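Local coordinates for DUF1285 domain-containing protein (Shewanella baltica, PDB 2RA9) that is of unknown function but, as a member of the DUF1285 family, may take part in signal transduction, at residues A51-C56 / L63-E68; F84-A87 / L92-V95; D116-P121 / Y136-E141. All blocks are in the same frame, centred on the assembly; numbering follows the deposited sequence.

Contact 1: residues A51-C56 / L63-E68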
loop_
_atom_site.group_PDB
_atom_site.type_symbol
_atom_site.label_atom_id
_atom_site.label_comp_id
_atom_site.label_asym_id
_atom_site.label_seq_id
_atom_site.Cartn_x
_atom_site.Cartn_y
_atom_site.Cartn_z
ATOM N N ALA A 51 1.924 7.878 6.606
ATOM C CA ALA A 51 1.423 6.522 6.301
ATOM C C ALA A 51 1.337 5.703 7.584
ATOM O O ALA A 51 0.521 4.798 7.683
ATOM C CB ALA A 51 2.294 5.805 5.286
ATOM N N SER A 52 2.177 6.014 8.562
ATOM C CA SER A 52 2.207 5.278 9.835
ATOM C C SER A 52 0.889 5.355 10.602
ATOM O O SER A 52 0.582 4.483 11.409
ATOM C CB SER A 52 3.373 5.760 10.707
ATOM O OG SER A 52 3.133 7.065 11.278
ATOM N N ILE A 53 0.113 6.389 10.312
ATOM C CA ILE A 53 -1.200 6.608 10.960
ATOM C C ILE A 53 -2.385 6.576 9.970
ATOM O O ILE A 53 -3.486 7.021 10.271
ATOM C CB ILE A 53 -1.210 7.954 11.737
ATOM C CG1 ILE A 53 -1.017 9.160 10.812
ATOM C CG2 ILE A 53 -0.189 7.920 12.865
ATOM C CD1 ILE A 53 -1.344 10.486 11.486
ATOM N N LEU A 54 -2.142 6.024 8.797
ATOM C CA LEU A 54 -3.135 5.863 7.746
ATOM C C LEU A 54 -3.896 4.565 7.881
ATOM O O LEU A 54 -3.298 3.486 8.045
ATOM C CB LEU A 54 -2.451 5.892 6.382
ATOM C CG LEU A 54 -3.297 5.824 5.128
ATOM C CD1 LEU A 54 -4.140 7.056 4.888
ATOM C CD2 LEU A 54 -2.411 5.547 3.880
ATOM N N HIS A 55 -5.221 4.678 7.812
ATOM C CA HIS A 55 -6.153 3.548 7.868
ATOM C C HIS A 55 -7.187 3.656 6.770
ATOM O O HIS A 55 -7.543 4.767 6.369
ATOM C CB HIS A 55 -6.939 3.559 9.182
ATOM C CG HIS A 55 -6.091 3.538 10.412
ATOM N ND1 HIS A 55 -6.026 2.448 11.259
ATOM C CD2 HIS A 55 -5.261 4.468 10.941
ATOM C CE1 HIS A 55 -5.219 2.729 12.276
ATOM N NE2 HIS A 55 -4.733 3.941 12.097
ATOM N N CYS A 56 -7.721 2.503 6.345
ATOM C CA CYS A 56 -8.889 2.422 5.491
ATOM C C CYS A 56 -9.999 1.744 6.306
ATOM O O CYS A 56 -9.840 0.602 6.761
ATOM C CB CYS A 56 -8.606 1.578 4.266
ATOM S SG CYS A 56 -9.906 1.538 3.043
ATOM N N LEU A 63 -6.163 9.671 8.326
ATOM C CA LEU A 63 -5.035 9.737 9.224
ATOM C C LEU A 63 -5.633 9.851 10.634
ATOM O O LEU A 63 -6.485 10.725 10.901
ATOM C CB LEU A 63 -4.141 10.935 8.913
ATOM C CG LEU A 63 -3.624 11.017 7.488
ATOM C CD1 LEU A 63 -2.744 12.271 7.304
ATOM C CD2 LEU A 63 -2.831 9.760 7.088
ATOM N N ILE A 64 -5.168 8.988 11.523
ATOM C CA ILE A 64 -5.780 8.828 12.812
ATOM C C ILE A 64 -4.814 9.077 13.953
ATOM O O ILE A 64 -3.852 8.315 14.147
ATOM C CB ILE A 64 -6.407 7.371 12.977
ATOM C CG1 ILE A 64 -7.511 7.160 11.948
ATOM C CG2 ILE A 64 -6.936 7.189 14.415
ATOM C CD1 ILE A 64 -8.737 8.034 12.077
ATOM N N THR A 65 -5.078 10.130 14.738
ATOM C CA THR A 65 -4.346 10.406 15.977
ATOM C C THR A 65 -5.375 10.756 17.057
ATOM O O THR A 65 -6.542 10.975 16.744
ATOM C CB THR A 65 -3.379 11.599 15.849
ATOM O OG1 THR A 65 -4.107 12.805 15.607
ATOM C CG2 THR A 65 -2.352 11.374 14.765
ATOM N N PRO A 66 -4.972 10.729 18.338
ATOM C CA PRO A 66 -5.942 11.077 19.375
ATOM C C PRO A 66 -6.649 12.412 19.150
ATOM O O PRO A 66 -7.875 12.500 19.305
ATOM C CB PRO A 66 -5.106 11.063 20.644
ATOM C CG PRO A 66 -4.026 9.988 20.346
ATOM C CD PRO A 66 -3.711 10.236 18.894
ATOM N N VAL A 67 -5.902 13.436 18.770
ATOM C CA VAL A 67 -6.438 14.784 18.696
ATOM C C VAL A 67 -7.026 15.102 17.332
ATOM O O VAL A 67 -7.982 15.871 17.234
ATOM C CB VAL A 67 -5.356 15.822 19.051
ATOM C CG1 VAL A 67 -5.889 17.239 18.910
ATOM C CG2 VAL A 67 -4.827 15.566 20.480
ATOM N N GLU A 68 -6.441 14.529 16.273
ATOM C CA GLU A 68 -6.776 14.908 14.911
ATOM C C GLU A 68 -7.032 13.657 14.087
ATOM O O GLU A 68 -6.170 12.762 14.016
ATOM C CB GLU A 68 -5.644 15.717 14.261
ATOM C CG GLU A 68 -5.300 16.999 14.921
ATOM C CD GLU A 68 -4.172 17.762 14.182
ATOM O OE1 GLU A 68 -3.987 17.548 12.953
ATOM O OE2 GLU A 68 -3.486 18.599 14.825
HETATM O O HOH W 1 -3.256 5.565 13.850
#

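Contact 2: residues F84-A87 / L92-V95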
loop_
_atom_site.group_PDB
_atom_site.type_symbol
_atom_site.label_atom_id
_atom_site.label_comp_id
_atom_site.label_asym_id
_atom_site.label_seq_id
_atom_site.Cartn_x
_atom_site.Cartn_y
_atom_site.Cartn_z
ATOM N N PHE A 84 9.846 -6.908 -2.908
ATOM C CA PHE A 84 9.332 -7.942 -2.051
ATOM C C PHE A 84 10.391 -9.041 -1.907
ATOM O O PHE A 84 11.277 -9.174 -2.770
ATOM C CB PHE A 84 7.994 -8.508 -2.573
ATOM C CG PHE A 84 8.128 -9.207 -3.905
ATOM C CD1 PHE A 84 8.562 -10.510 -3.957
ATOM C CD2 PHE A 84 7.853 -8.556 -5.099
ATOM C CE1 PHE A 84 8.755 -11.162 -5.173
ATOM C CE2 PHE A 84 8.044 -9.230 -6.315
ATOM C CZ PHE A 84 8.513 -10.548 -6.296
ATOM N N GLU A 85 10.275 -9.810 -0.841
ATOM C CA GLU A 85 11.105 -10.993 -0.621
ATOM C C GLU A 85 10.406 -11.913 0.362
ATOM O O GLU A 85 9.643 -11.463 1.218
ATOM C CB GLU A 85 12.480 -10.556 -0.049
ATOM C CG GLU A 85 13.453 -11.673 0.264
ATOM C CD GLU A 85 14.740 -11.162 0.874
ATOM O OE1 GLU A 85 14.710 -10.135 1.593
ATOM O OE2 GLU A 85 15.783 -11.814 0.650
ATOM N N ARG A 86 10.620 -13.224 0.234
ATOM C CA ARG A 86 10.247 -14.141 1.327
ATOM C C ARG A 86 11.352 -14.158 2.386
ATOM O O ARG A 86 12.535 -14.233 2.039
ATOM C CB ARG A 86 10.067 -15.563 0.798
ATOM C CG ARG A 86 8.910 -15.719 -0.137
ATOM C CD ARG A 86 8.743 -17.137 -0.580
ATOM N NE ARG A 86 7.931 -17.258 -1.800
ATOM C CZ ARG A 86 6.669 -17.654 -1.842
ATOM N NH1 ARG A 86 5.986 -18.001 -0.743
ATOM N NH2 ARG A 86 6.081 -17.765 -3.003
ATOM N N ALA A 87 10.973 -14.118 3.656
ATOM C CA ALA A 87 11.926 -14.312 4.750
ATOM C C ALA A 87 12.607 -15.673 4.640
ATOM O O ALA A 87 13.832 -15.787 4.856
ATOM C CB ALA A 87 11.206 -14.178 6.120
ATOM N N LEU A 92 5.556 -16.306 3.881
ATOM C CA LEU A 92 4.876 -15.078 3.549
ATOM C C LEU A 92 5.891 -14.040 3.115
ATOM O O LEU A 92 7.103 -14.220 3.271
ATOM C CB LEU A 92 4.062 -14.581 4.749
ATOM C CG LEU A 92 2.923 -15.466 5.234
ATOM C CD1 LEU A 92 2.301 -14.900 6.492
ATOM C CD2 LEU A 92 1.867 -15.689 4.183
ATOM N N LEU A 93 5.400 -12.943 2.540
ATOM C CA LEU A 93 6.287 -11.962 1.946
ATOM C C LEU A 93 6.490 -10.773 2.871
ATOM O O LEU A 93 5.583 -10.391 3.621
ATOM C CB LEU A 93 5.710 -11.427 0.652
ATOM C CG LEU A 93 5.539 -12.316 -0.556
ATOM C CD1 LEU A 93 4.859 -11.470 -1.676
ATOM C CD2 LEU A 93 6.853 -12.800 -0.991
ATOM N N ASN A 94 7.679 -10.206 2.771
ATOM C CA ASN A 94 7.940 -8.835 3.192
ATOM C C ASN A 94 7.860 -7.995 1.933
ATOM O O ASN A 94 8.429 -8.381 0.900
ATOM C CB ASN A 94 9.339 -8.688 3.784
ATOM C CG ASN A 94 9.505 -9.453 5.083
ATOM O OD1 ASN A 94 8.619 -9.465 5.932
ATOM N ND2 ASN A 94 10.652 -10.121 5.232
ATOM N N VAL A 95 7.155 -6.857 1.986
ATOM C CA VAL A 95 7.117 -5.921 0.847
ATOM C C VAL A 95 7.521 -4.554 1.279
ATOM O O VAL A 95 7.334 -4.184 2.454
ATOM C CB VAL A 95 5.756 -5.878 0.119
ATOM C CG1 VAL A 95 5.268 -7.327 -0.193
ATOM C CG2 VAL A 95 4.669 -5.102 0.955
#

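Contact 3: residues D116-P121 / Y136-E141. With NA (sodium ion), chain B; EDO (1,2-ethanediol), chain F; EDO (1,2-ethanediol), chain H; EDO (1,2-ethanediol), chain D.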
loop_
_atom_site.group_PDB
_atom_site.type_symbol
_atom_site.label_atom_id
_atom_site.label_comp_id
_atom_site.label_asym_id
_atom_site.label_seq_id
_atom_site.Cartn_x
_atom_site.Cartn_y
_atom_site.Cartn_z
ATOM N N ASP A 116 -6.606 -4.291 -14.473
ATOM C CA ASP A 116 -5.392 -3.485 -14.686
ATOM C C ASP A 116 -4.210 -3.817 -13.770
ATOM O O ASP A 116 -3.071 -3.577 -14.143
ATOM C CB ASP A 116 -5.726 -1.992 -14.486
ATOM C CG ASP A 116 -6.689 -1.455 -15.529
ATOM O OD1 ASP A 116 -6.815 -2.041 -16.624
ATOM O OD2 ASP A 116 -7.314 -0.413 -15.250
ATOM N N SER A 117 -4.470 -4.370 -12.600
ATOM C CA SER A 117 -3.496 -4.327 -11.523
ATOM C C SER A 117 -3.682 -5.476 -10.548
ATOM O O SER A 117 -4.738 -6.094 -10.473
ATOM C CB SER A 117 -3.620 -3.025 -10.753
ATOM O OG SER A 117 -3.439 -1.890 -11.570
ATOM N N VAL A 118 -2.631 -5.740 -9.779
ATOM C CA VAL A 118 -2.675 -6.704 -8.704
ATOM C C VAL A 118 -2.413 -5.951 -7.405
ATOM O O VAL A 118 -1.568 -5.056 -7.333
ATOM C CB VAL A 118 -1.635 -7.781 -8.895
ATOM C CG1 VAL A 118 -1.601 -8.742 -7.684
ATOM C CG2 VAL A 118 -1.912 -8.548 -10.194
ATOM N N TYR A 119 -3.175 -6.328 -6.387
ATOM C CA TYR A 119 -3.107 -5.695 -5.065
ATOM C C TYR A 119 -2.882 -6.712 -3.976
ATOM O O TYR A 119 -3.427 -7.783 -4.036
ATOM C CB TYR A 119 -4.392 -4.917 -4.763
ATOM C CG TYR A 119 -4.756 -3.902 -5.796
ATOM C CD1 TYR A 119 -5.448 -4.270 -6.940
ATOM C CD2 TYR A 119 -4.462 -2.563 -5.628
ATOM C CE1 TYR A 119 -5.813 -3.355 -7.872
ATOM C CE2 TYR A 119 -4.823 -1.606 -6.607
ATOM C CZ TYR A 119 -5.463 -2.017 -7.733
ATOM O OH TYR A 119 -5.849 -1.107 -8.679
ATOM N N LEU A 120 -2.057 -6.375 -2.980
ATOM C CA LEU A 120 -1.814 -7.258 -1.848
ATOM C C LEU A 120 -2.298 -6.596 -0.570
ATOM O O LEU A 120 -2.088 -5.400 -0.382
ATOM C CB LEU A 120 -0.322 -7.611 -1.712
ATOM C CG LEU A 120 0.294 -8.453 -2.841
ATOM C CD1 LEU A 120 1.818 -8.565 -2.739
ATOM C CD2 LEU A 120 -0.353 -9.851 -2.912
ATOM N N PRO A 121 -2.906 -7.363 0.340
ATOM C CA PRO A 121 -3.426 -6.720 1.535
ATOM C C PRO A 121 -2.352 -6.540 2.611
ATOM O O PRO A 121 -1.528 -7.420 2.842
ATOM C CB PRO A 121 -4.547 -7.662 1.973
ATOM C CG PRO A 121 -4.071 -9.028 1.522
ATOM C CD PRO A 121 -3.233 -8.802 0.307
ATOM N N TYR A 136 6.498 -8.937 -13.133
ATOM C CA TYR A 136 6.977 -10.215 -13.633
ATOM C C TYR A 136 7.700 -10.993 -12.564
ATOM O O TYR A 136 7.532 -12.194 -12.479
ATOM C CB TYR A 136 7.897 -10.038 -14.868
ATOM C CG TYR A 136 7.217 -9.467 -16.104
ATOM C CD1 TYR A 136 5.990 -9.926 -16.557
ATOM C CD2 TYR A 136 7.837 -8.479 -16.853
ATOM C CE1 TYR A 136 5.379 -9.374 -17.685
ATOM C CE2 TYR A 136 7.216 -7.907 -17.964
ATOM C CZ TYR A 136 6.003 -8.384 -18.409
ATOM O OH TYR A 136 5.383 -7.806 -19.527
ATOM N N ASN A 137 8.499 -10.327 -11.741
ATOM C CA ASN A 137 9.170 -11.018 -10.650
ATOM C C ASN A 137 8.152 -11.651 -9.673
ATOM O O ASN A 137 8.367 -12.755 -9.142
ATOM C CB ASN A 137 10.130 -10.077 -9.909
ATOM C CG ASN A 137 11.347 -9.689 -10.726
ATOM O OD1 ASN A 137 11.815 -10.435 -11.606
ATOM N ND2 ASN A 137 11.894 -8.497 -10.417
ATOM N N PHE A 138 7.036 -10.966 -9.445
ATOM C CA PHE A 138 5.977 -11.467 -8.567
ATOM C C PHE A 138 5.379 -12.740 -9.173
ATOM O O PHE A 138 5.177 -13.749 -8.485
ATOM C CB PHE A 138 4.874 -10.369 -8.365
ATOM C CG PHE A 138 3.714 -10.840 -7.560
ATOM C CD1 PHE A 138 3.790 -10.886 -6.177
ATOM C CD2 PHE A 138 2.548 -11.259 -8.167
ATOM C CE1 PHE A 138 2.713 -11.333 -5.416
ATOM C CE2 PHE A 138 1.489 -11.733 -7.411
ATOM C CZ PHE A 138 1.567 -11.754 -6.042
ATOM N N VAL A 139 5.085 -12.698 -10.468
ATOM C CA VAL A 139 4.510 -13.887 -11.114
ATOM C C VAL A 139 5.483 -15.071 -10.966
ATOM O O VAL A 139 5.080 -16.200 -10.650
ATOM C CB VAL A 139 4.103 -13.626 -12.584
ATOM C CG1 VAL A 139 3.531 -14.910 -13.213
ATOM C CG2 VAL A 139 3.080 -12.516 -12.703
ATOM N N ASN A 140 6.752 -14.813 -11.215
ATOM C CA ASN A 140 7.812 -15.817 -11.066
ATOM C C ASN A 140 7.918 -16.348 -9.651
ATOM O O ASN A 140 8.369 -17.477 -9.453
ATOM C CB ASN A 140 9.178 -15.239 -11.418
ATOM C CG ASN A 140 9.354 -14.868 -12.903
ATOM O OD1 ASN A 140 8.610 -15.302 -13.802
ATOM N ND2 ASN A 140 10.362 -14.061 -13.146
ATOM N N GLU A 141 7.570 -15.537 -8.662
ATOM C CA GLU A 141 7.723 -15.915 -7.235
ATOM C C GLU A 141 6.745 -16.984 -6.766
ATOM O O GLU A 141 6.988 -17.665 -5.765
ATOM C CB GLU A 141 7.518 -14.671 -6.341
ATOM C CG GLU A 141 7.827 -14.878 -4.863
ATOM C CD GLU A 141 9.269 -15.298 -4.618
ATOM O OE1 GLU A 141 10.165 -14.755 -5.270
ATOM O OE2 GLU A 141 9.518 -16.202 -3.792
HETATM NA NA NA B . 7.266 -19.756 -9.371
HETATM C C1 EDO F . 1.138 -4.318 -12.651
HETATM O O1 EDO F . 0.144 -3.815 -13.555
HETATM C C2 EDO F . 0.492 -5.085 -11.504
HETATM O O2 EDO F . -0.287 -4.216 -10.649
HETATM C C1 EDO H . 5.801 -18.171 -14.453
HETATM O O1 EDO H . 7.005 -17.784 -13.756
HETATM C C2 EDO H . 5.673 -19.673 -14.514
HETATM O O2 EDO H . 6.038 -20.285 -13.267
HETATM C C1 EDO D . 11.003 -6.946 -6.879
HETATM O O1 EDO D . 10.988 -6.878 -8.303
HETATM C C2 EDO D . 11.651 -8.238 -6.423
HETATM O O2 EDO D . 13.072 -8.114 -6.495
HETATM O O HOH W 2 5.724 -18.862 -10.997
HETATM O O HOH W 3 8.777 -20.165 -11.203
HETATM O O HOH W 4 9.238 -20.033 -8.078
#

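Contact 1: residues A51-C56 / L63-E68
Ile53 and Leu54 meet Leu63 where the two arms of a beta hairpin, strands 54-57 and 60-64, come apart at their open end. Apolar packing comes first. The side chain of Ile53 crosses that of Leu63 at about a right angle, and its tip does the touching: Ile53 CD1 lies 3.8 Å from Leu63 CB. The same methyl comes within 3.5 Å of Thr65 CG2, brought there with CG1 set between the backbone N and the carbonyl carbon (chi1 63°). Leu54 and Leu63 form a non-hydrogen-bonded antiparallel pair and share one face of the sheet, with Leu54 CD1 and Leu63 CD2 3.7 Å apart. The His55 ring stands across Ile64, whose CG1 approaches it obliquely, 3.7 Å from His55 CD2. Cutting Ile53 back to an alanine removes everything past CB and would probably open a gap beside Leu63 CB and leave Thr65 CG2 without this methyl to pack on.

The polar part is mostly backbone. Ile64 N donates to Ile53 O over 2.9 Å with an N-H...O angle of 152°, and that oxygen also takes a CA-H...O contact from Leu63 CA. A water in the plane of the His55 ring, at its edge, sits 2.8 Å from His55 NE2 and donates to Ile64 O, bridging the two segments.

Strand 54-57 is the outermost of its sheet on this side, while strand 60-64 lies between it and strand 69-74. Leu54 and Leu63 both pack on Val72 of that strand, and Leu54 also touches Trp35 of strand 35-37.

Contact 2: residues F84-A87 / L92-V95
Phe84 lies alongside Leu93, the two side chains pointing the same way, with ring atom CD1 of Phe84 4.1 Å from Leu93 CD2, which meets the ring obliquely. That leucine methyl is shared: it also comes within 3.7 Å of Arg86 CG, so it touches both the Phe84 ring and the aliphatic start of the arginine. With chi1 at 64° the phenylalanine ring is tucked over its own backbone, flanked by N and C, and leads off from segment 92-95 to pack on Asn137, Phe138 and Glu141 of helix 135-141. Phe84 CB stays with the neighbouring strand, 3.8 Å from Val95 CG1.

The backbone that carries these side chains is an antiparallel beta hairpin, strands 79-86 and 93-97, in a mixed six-stranded sheet. The sheet's strand order, 3-2-1-6-5-4, recurs in the sheet of the N-terminal half, in keeping with a fold of repeated motifs. The hydrogen-bonded pair is Glu85 with Asn94. Glu85 N donates to Asn94 O at 2.9 Å. Asn94 N returns a bond of 2.8 Å to Glu85 O, with an N-H...O angle of 162°. Asn94 O also receives a CA-H...O contact from Phe84 CA at 3.1 Å.

On the face that carries Glu85 and Asn94, the amide of Asn94 places ND2 4.2 Å from Ala87 CB, a loose touch, while OD1 is hydrogen-bonded to His104 ND1 of strand 102-106. Arg86 leaves in another direction, extended from CG to NE. Its guanidinium group forms a salt bridge with Asp146 through NH1, and NH1 also bonds to Ser91 O in the loop joining the strands.

Contact 3: residues D116-P121 / Y136-E141
The side chains of Leu120 and Phe138 come from opposite directions and pass alongside each other where helix 135-141 packs against strand 118-121, a helix laid on the second of the protein's two mixed beta sheets. Both leucine methyls come from the same side of the ring, CD1 4.0 Å from Phe138 CE1 and CD2 4.1 Å from Phe138 CZ. Val118, two residues earlier on the strand and so facing the same way, brings CG1 from that same side of the ring plane to 4.3 Å from Phe138 CE2, across the ring from CE1. Both aliphatic groups approach the ring obliquely. The Phe138 ring extends from the helix to the strand with CG anti to the backbone N (chi1 176°). All three residues are buried, and the contact between the segments is purely apolar. Leu130 of strand 127-130 and Phe84 of strand 79-86 add to the packing round the phenyl group, while Leu120 also rests on Ile81.

Polar groups at the margins bind small molecules. Val118 N donates to O2 of a 1,2-ethanediol at 2.9 Å and 168°, an almost straight bond, and Asn137 ND2 donates to O1 of a second one at 2.8 Å. These diols probably come from the crystallisation liquor. A third gives its O1 hydrogen to Asn140 OD1.

Near the C-terminal end of the helix, Asn140 uses its backbone to bind a sodium ion, with O at 2.5 Å; Phe142 O and three waters join it. One of those waters, 2.4 Å from the sodium, also donates a hydrogen bond to Val139 O at 2.8 Å.

Contacts 2 and 3 are neighbours, with centres about 12 Å apart; both involve the same sheet and touch where its strand 79-86 meets helix 135-141. The Phe84 ring of contact 2 packs on the helix of contact 3 through CZ, 3.5 Å from Phe138 N, and Arg86 NE closes a 2.8 Å salt bridge to Glu141 OE2. The sodium site is at this end of the molecule: contact 3 supplies Asn140 to it, and the nearest atom of the Arg86 side chain is about 7 Å from the ion. Contact 1 belongs to the other sheet. Its centre is about 25 Å from that of contact 2 and 27 Å from that of contact 3, and it touches neither.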